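Local coordinates for endoribonuclease MazF4 (Mycobacterium tuberculosis, PDB 5XE2), which acts as the toxin of a type II toxin-antitoxin pair, an mRNA interferase that cleaves single-stranded mRNA between the first two bases of UCGCU, at residues Met3-Arg8 / Asn32-Val38; Pro51-Ala55 / Tyr65-Asp69. All blocks are in the same frame, centred on the assembly; numbering follows the deposited sequence.

Contact 1. Residues Met3-Arg8 / Asn32-Val38; sequences MNAPLR and NRHTADV
Residues Met3-Arg8, the N-terminal lead into strand 10-14, lie across the end of helix 29-34 and the start of strand 37-44 in the SH3-like barrel of the PemK/MazF fold. The contact is a partly buried, water-bridged one without a direct hydrogen bond between the segments. Met3-Arg8 is irregular but largely extended, with a kink at Ala5 (psi 76°). Asn32-His34 are helical; Thr35 is the first residue to leave helical angles (psi 176°), and after Ala36 the chain enters the strand at Asp37. The backbones are closest, CA to CA, at Ala5 and Arg33 (4.3 Å).

Pro6, the one buried residue of Met3-Arg8, packs its CG on Val38 CG1 (m rotamer) at 3.6 Å, while Pro6 O sits 3.0 Å from Asn32 CB. The Asn32 amide (m rotamer) takes no hydrogen bond from Met3-Arg8; OD1 is hydrogen-bonded to Ser27 OG and ND2 weakly to Asn29 OD1. Ala5 CB meets Arg33 CG at 4.0 Å. Lys76 NZ hydrogen-bonds to the carbonyl oxygens of Asn4, Asn32 and Thr35, joining both segments from outside, and Arg8 reaches away to Asn95.

At the exposed end, one water lies between Met3 O (2.9 Å) and Arg33 O (2.7 Å) and can donate to either. The Met3 side chain, in a p-t-t rotamer, lies over the helix terminus, with its CE 3.4 Å from His34 O and 3.2 Å from Thr35 O.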
loop_
_atom_site.group_PDB
_atom_site.type_symbol
_atom_site.label_atom_id
_atom_site.label_comp_id
_atom_site.label_asym_id
_atom_site.label_seq_id
_atom_site.Cartn_x
_atom_site.Cartn_y
_atom_site.Cartn_z
ATOM N N MET A 3 -20.769 10.415 -2.522
ATOM C CA MET A 3 -19.396 10.799 -2.820
ATOM C C MET A 3 -18.938 10.030 -4.058
ATOM O O MET A 3 -19.591 9.073 -4.493
ATOM C CB MET A 3 -18.483 10.512 -1.620
ATOM C CG MET A 3 -18.546 9.091 -1.094
ATOM S SD MET A 3 -17.574 8.831 0.406
ATOM C CE MET A 3 -18.201 7.206 0.825
ATOM N N ASN A 4 -17.817 10.446 -4.626
ATOM C CA ASN A 4 -17.314 9.823 -5.850
ATOM C C ASN A 4 -16.959 8.346 -5.611
ATOM O O ASN A 4 -16.701 7.939 -4.472
ATOM C CB ASN A 4 -16.115 10.611 -6.391
ATOM C CG ASN A 4 -16.466 12.059 -6.736
ATOM O OD1 ASN A 4 -17.640 12.416 -6.892
ATOM N ND2 ASN A 4 -15.443 12.906 -6.841
ATOM N N ALA A 5 -17.003 7.553 -6.678
ATOM C CA ALA A 5 -16.724 6.117 -6.633
ATOM C C ALA A 5 -15.635 5.766 -7.644
ATOM O O ALA A 5 -15.921 5.215 -8.707
ATOM C CB ALA A 5 -17.988 5.316 -6.917
ATOM N N PRO A 6 -14.372 6.086 -7.318
ATOM C CA PRO A 6 -13.295 5.716 -8.243
ATOM C C PRO A 6 -13.140 4.205 -8.387
ATOM O O PRO A 6 -13.550 3.444 -7.506
ATOM C CB PRO A 6 -12.046 6.358 -7.622
ATOM C CG PRO A 6 -12.408 6.647 -6.211
ATOM C CD PRO A 6 -13.881 6.887 -6.183
ATOM N N LEU A 7 -12.552 3.790 -9.503
ATOM C CA LEU A 7 -12.387 2.379 -9.836
ATOM C C LEU A 7 -10.922 1.960 -9.905
ATOM O O LEU A 7 -10.052 2.721 -10.358
ATOM C CB LEU A 7 -13.078 2.075 -11.172
ATOM C CG LEU A 7 -14.573 2.402 -11.226
ATOM C CD1 LEU A 7 -15.093 2.297 -12.653
ATOM C CD2 LEU A 7 -15.347 1.467 -10.304
ATOM N N ARG A 8 -10.664 0.726 -9.480
ATOM C CA ARG A 8 -9.348 0.114 -9.605
ATOM C C ARG A 8 -8.910 0.177 -11.071
ATOM O O ARG A 8 -9.724 -0.048 -11.973
ATOM C CB ARG A 8 -9.383 -1.327 -9.113
ATOM C CG ARG A 8 -8.017 -1.905 -8.829
ATOM C CD ARG A 8 -8.100 -3.195 -8.035
ATOM N NE ARG A 8 -6.772 -3.609 -7.597
ATOM C CZ ARG A 8 -5.868 -4.256 -8.337
ATOM N NH1 ARG A 8 -6.114 -4.600 -9.604
ATOM N NH2 ARG A 8 -4.692 -4.564 -7.796
ATOM N N ASN A 32 -13.455 1.483 -2.516
ATOM C CA ASN A 32 -13.437 2.749 -3.263
ATOM C C ASN A 32 -14.810 3.428 -3.358
ATOM O O ASN A 32 -14.892 4.658 -3.383
ATOM C CB ASN A 32 -12.896 2.566 -4.678
ATOM C CG ASN A 32 -11.462 2.066 -4.719
ATOM O OD1 ASN A 32 -10.682 2.267 -3.790
ATOM N ND2 ASN A 32 -11.109 1.418 -5.816
ATOM N N ARG A 33 -15.881 2.637 -3.427
ATOM C CA ARG A 33 -17.231 3.195 -3.477
ATOM C C ARG A 33 -17.713 3.676 -2.108
ATOM O O ARG A 33 -18.278 4.764 -1.994
ATOM C CB ARG A 33 -18.229 2.180 -4.040
ATOM C CG ARG A 33 -19.606 2.790 -4.341
ATOM C CD ARG A 33 -20.555 1.885 -5.118
ATOM N NE ARG A 33 -19.842 0.954 -5.987
ATOM C CZ ARG A 33 -19.574 -0.327 -5.717
ATOM N NH1 ARG A 33 -19.989 -0.903 -4.588
ATOM N NH2 ARG A 33 -18.888 -1.052 -6.603
ATOM N N HIS A 34 -17.480 2.862 -1.082
ATOM C CA HIS A 34 -18.149 3.014 0.207
ATOM C C HIS A 34 -17.388 3.768 1.286
ATOM O O HIS A 34 -17.994 4.116 2.291
ATOM C CB HIS A 34 -18.529 1.632 0.743
ATOM C CG HIS A 34 -19.486 0.894 -0.140
ATOM N ND1 HIS A 34 -20.638 1.469 -0.631
ATOM C CD2 HIS A 34 -19.467 -0.375 -0.611
ATOM C CE1 HIS A 34 -21.285 0.589 -1.373
ATOM N NE2 HIS A 34 -20.599 -0.539 -1.370
ATOM N N THR A 35 -16.085 3.987 1.108
ATOM C CA THR A 35 -15.267 4.674 2.121
ATOM C C THR A 35 -14.844 6.060 1.621
ATOM O O THR A 35 -15.138 6.430 0.479
ATOM C CB THR A 35 -14.047 3.821 2.555
ATOM O OG1 THR A 35 -13.032 3.841 1.548
ATOM C CG2 THR A 35 -14.454 2.375 2.831
ATOM N N ALA A 36 -14.162 6.827 2.472
ATOM C CA ALA A 36 -13.797 8.229 2.152
ATOM C C ALA A 36 -12.474 8.378 1.405
ATOM O O ALA A 36 -12.132 9.483 0.991
ATOM C CB ALA A 36 -13.764 9.067 3.416
ATOM N N ASP A 37 -11.731 7.282 1.240
ATOM C CA ASP A 37 -10.405 7.333 0.631
ATOM C C ASP A 37 -10.125 6.096 -0.217
ATOM O O ASP A 37 -10.936 5.172 -0.283
ATOM C CB ASP A 37 -9.329 7.552 1.714
ATOM C CG ASP A 37 -9.386 6.530 2.850
ATOM O OD1 ASP A 37 -9.873 5.391 2.670
ATOM O OD2 ASP A 37 -8.905 6.876 3.944
ATOM N N VAL A 38 -8.977 6.118 -0.882
ATOM C CA VAL A 38 -8.510 5.031 -1.742
ATOM C C VAL A 38 -7.019 4.818 -1.500
ATOM O O VAL A 38 -6.357 5.648 -0.875
ATOM C CB VAL A 38 -8.718 5.355 -3.239
ATOM C CG1 VAL A 38 -10.198 5.549 -3.557
ATOM C CG2 VAL A 38 -7.896 6.572 -3.680
HETATM O O HOH W 1 -19.694 6.337 -3.651
#

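Contact 2. Residues Pro51-Ala55 / Tyr65-Asp69; sequences PTWVA and YVNAD
Apolar clusters on both faces of an antiparallel ladder centre this beta hairpin of strand 53-55, outermost in this chain's sheet, and strand 65-75 of the SH3-like MazF fold. On one face, Val54 and Val66 (both t) meet CB to CB at 4.3 Å; helix 88-101 covers Val54 and Ala68. On the other, Ala55 CB lies 3.5 Å from Tyr65 CE2, Trp53 CE3 4.0 Å from Tyr65 CB, and Asn67 CB makes a CH-pi contact with Trp53 (chi1 -75°, chi2 46°), 4.2 Å from its five-membered ring centroid.

The N-to-C directions of strand segments 53-55 and 65-67 make 163°, and their axes approach to 4.5 Å. Val54-Val66 is the hydrogen-bonded pair (Val54 N-Val66 O 3.0 Å, Val66 N-Val54 O 2.7 Å), flanked by non-hydrogen-bonded Trp53-Asn67 and Ala55-Tyr65. Beyond the last bridge, Ala68 N donates to Thr52 O (3.0 Å) as the chain turns a corner at Ala68 and Asp69.

At the polar edge, Thr52 OG1 (p) donates to Asp69 OD2 at 2.7 Å. A water accepts from Trp53 NE1 (3.1 Å) and donates to Asp69 OD2 (2.7 Å). The indole NH is satisfied through water rather than by Asn67 OD1, so one carboxylate oxygen serves Thr52 directly and Trp53 through the water.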
loop_
_atom_site.group_PDB
_atom_site.type_symbol
_atom_site.label_atom_id
_atom_site.label_comp_id
_atom_site.label_asym_id
_atom_site.label_seq_id
_atom_site.Cartn_x
_atom_site.Cartn_y
_atom_site.Cartn_z
ATOM N N PRO A 51 11.687 -5.407 -10.587
ATOM C CA PRO A 51 10.410 -6.123 -10.452
ATOM C C PRO A 51 9.211 -5.273 -9.998
ATOM O O PRO A 51 8.094 -5.529 -10.426
ATOM C CB PRO A 51 10.727 -7.215 -9.422
ATOM C CG PRO A 51 12.179 -7.480 -9.596
ATOM C CD PRO A 51 12.804 -6.172 -9.991
ATOM N N THR A 52 9.437 -4.262 -9.163
ATOM C CA THR A 52 8.329 -3.433 -8.645
ATOM C C THR A 52 7.930 -2.234 -9.519
ATOM O O THR A 52 7.032 -1.475 -9.145
ATOM C CB THR A 52 8.637 -2.951 -7.223
ATOM O OG1 THR A 52 9.964 -2.402 -7.182
ATOM C CG2 THR A 52 8.518 -4.120 -6.253
ATOM N N TRP A 53 8.600 -2.049 -10.657
ATOM C CA TRP A 53 8.236 -1.014 -11.620
ATOM C C TRP A 53 7.588 -1.679 -12.829
ATOM O O TRP A 53 8.062 -2.722 -13.282
ATOM C CB TRP A 53 9.456 -0.185 -12.011
ATOM C CG TRP A 53 9.835 0.767 -10.907
ATOM C CD1 TRP A 53 9.929 0.485 -9.563
ATOM C CD2 TRP A 53 10.135 2.145 -11.038
ATOM N NE1 TRP A 53 10.283 1.602 -8.863
ATOM C CE2 TRP A 53 10.419 2.638 -9.741
ATOM C CE3 TRP A 53 10.204 3.019 -12.120
ATOM C CZ2 TRP A 53 10.763 3.965 -9.503
ATOM C CZ3 TRP A 53 10.548 4.319 -11.882
ATOM C CH2 TRP A 53 10.821 4.789 -10.589
ATOM N N VAL A 54 6.484 -1.106 -13.301
ATOM C CA VAL A 54 5.751 -1.623 -14.458
ATOM C C VAL A 54 5.659 -0.524 -15.515
ATOM O O VAL A 54 5.060 0.511 -15.274
ATOM C CB VAL A 54 4.323 -2.093 -14.071
ATOM C CG1 VAL A 54 3.600 -2.677 -15.281
ATOM C CG2 VAL A 54 4.385 -3.123 -12.947
ATOM N N ALA A 55 6.258 -0.758 -16.679
ATOM C CA ALA A 55 6.147 0.167 -17.799
ATOM C C ALA A 55 4.754 0.075 -18.416
ATOM O O ALA A 55 4.209 -1.020 -18.601
ATOM C CB ALA A 55 7.212 -0.137 -18.859
ATOM N N TYR A 65 5.791 4.913 -16.235
ATOM C CA TYR A 65 6.015 3.727 -15.415
ATOM C C TYR A 65 5.244 3.830 -14.117
ATOM O O TYR A 65 5.117 4.922 -13.563
ATOM C CB TYR A 65 7.513 3.567 -15.089
ATOM C CG TYR A 65 8.385 3.514 -16.320
ATOM C CD1 TYR A 65 8.749 4.696 -16.976
ATOM C CD2 TYR A 65 8.824 2.297 -16.854
ATOM C CE1 TYR A 65 9.521 4.673 -18.121
ATOM C CE2 TYR A 65 9.612 2.264 -18.004
ATOM C CZ TYR A 65 9.950 3.460 -18.632
ATOM O OH TYR A 65 10.723 3.486 -19.774
ATOM N N VAL A 66 4.751 2.691 -13.633
ATOM C CA VAL A 66 4.110 2.605 -12.325
ATOM C C VAL A 66 5.164 2.179 -11.302
ATOM O O VAL A 66 5.832 1.156 -11.490
ATOM C CB VAL A 66 2.915 1.616 -12.344
ATOM C CG1 VAL A 66 2.399 1.328 -10.941
ATOM C CG2 VAL A 66 1.799 2.162 -13.227
ATOM N N ASN A 67 5.331 2.981 -10.249
ATOM C CA ASN A 67 6.177 2.607 -9.103
ATOM C C ASN A 67 5.316 1.968 -7.997
ATOM O O ASN A 67 4.718 2.670 -7.171
ATOM C CB ASN A 67 6.942 3.828 -8.591
ATOM C CG ASN A 67 7.775 3.533 -7.345
ATOM O OD1 ASN A 67 7.936 2.387 -6.933
ATOM N ND2 ASN A 67 8.298 4.588 -6.732
ATOM N N ALA A 68 5.261 0.636 -7.991
ATOM C CA ALA A 68 4.460 -0.118 -7.007
ATOM C C ALA A 68 5.059 -0.131 -5.604
ATOM O O ALA A 68 4.387 -0.558 -4.667
ATOM C CB ALA A 68 4.221 -1.546 -7.485
ATOM N N ASP A 69 6.310 0.315 -5.451
ATOM C CA ASP A 69 6.889 0.533 -4.116
ATOM C C ASP A 69 6.293 1.733 -3.381
ATOM O O ASP A 69 6.326 1.770 -2.153
ATOM C CB ASP A 69 8.422 0.681 -4.178
ATOM C CG ASP A 69 9.129 -0.630 -4.475
ATOM O OD1 ASP A 69 8.655 -1.687 -4.012
ATOM O OD2 ASP A 69 10.166 -0.613 -5.161
HETATM O O HOH W 2 11.155 1.801 -5.882
#

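How the contacts relate
Contacts 1 and 2 lie on opposite sides of the chain's centre, their own centres 23 Å apart and their nearest atoms about 9 Å apart. They follow in series along the chain. The sheet connects them: strand 37-44, which begins in contact 1, is the neighbour of strand 65-75, whose first residues belong to contact 2. Val38 pairs with Leu74 near one end of these two strands, and Tyr65 with Thr44 near the other. Each contact also reaches the second subunit: Arg8 packs on its Leu104 and bonds weakly to its Leu102, while Asp69 O accepts from its Arg31, the residue whose copy in this chain salt-bridges Asp37 of contact 1.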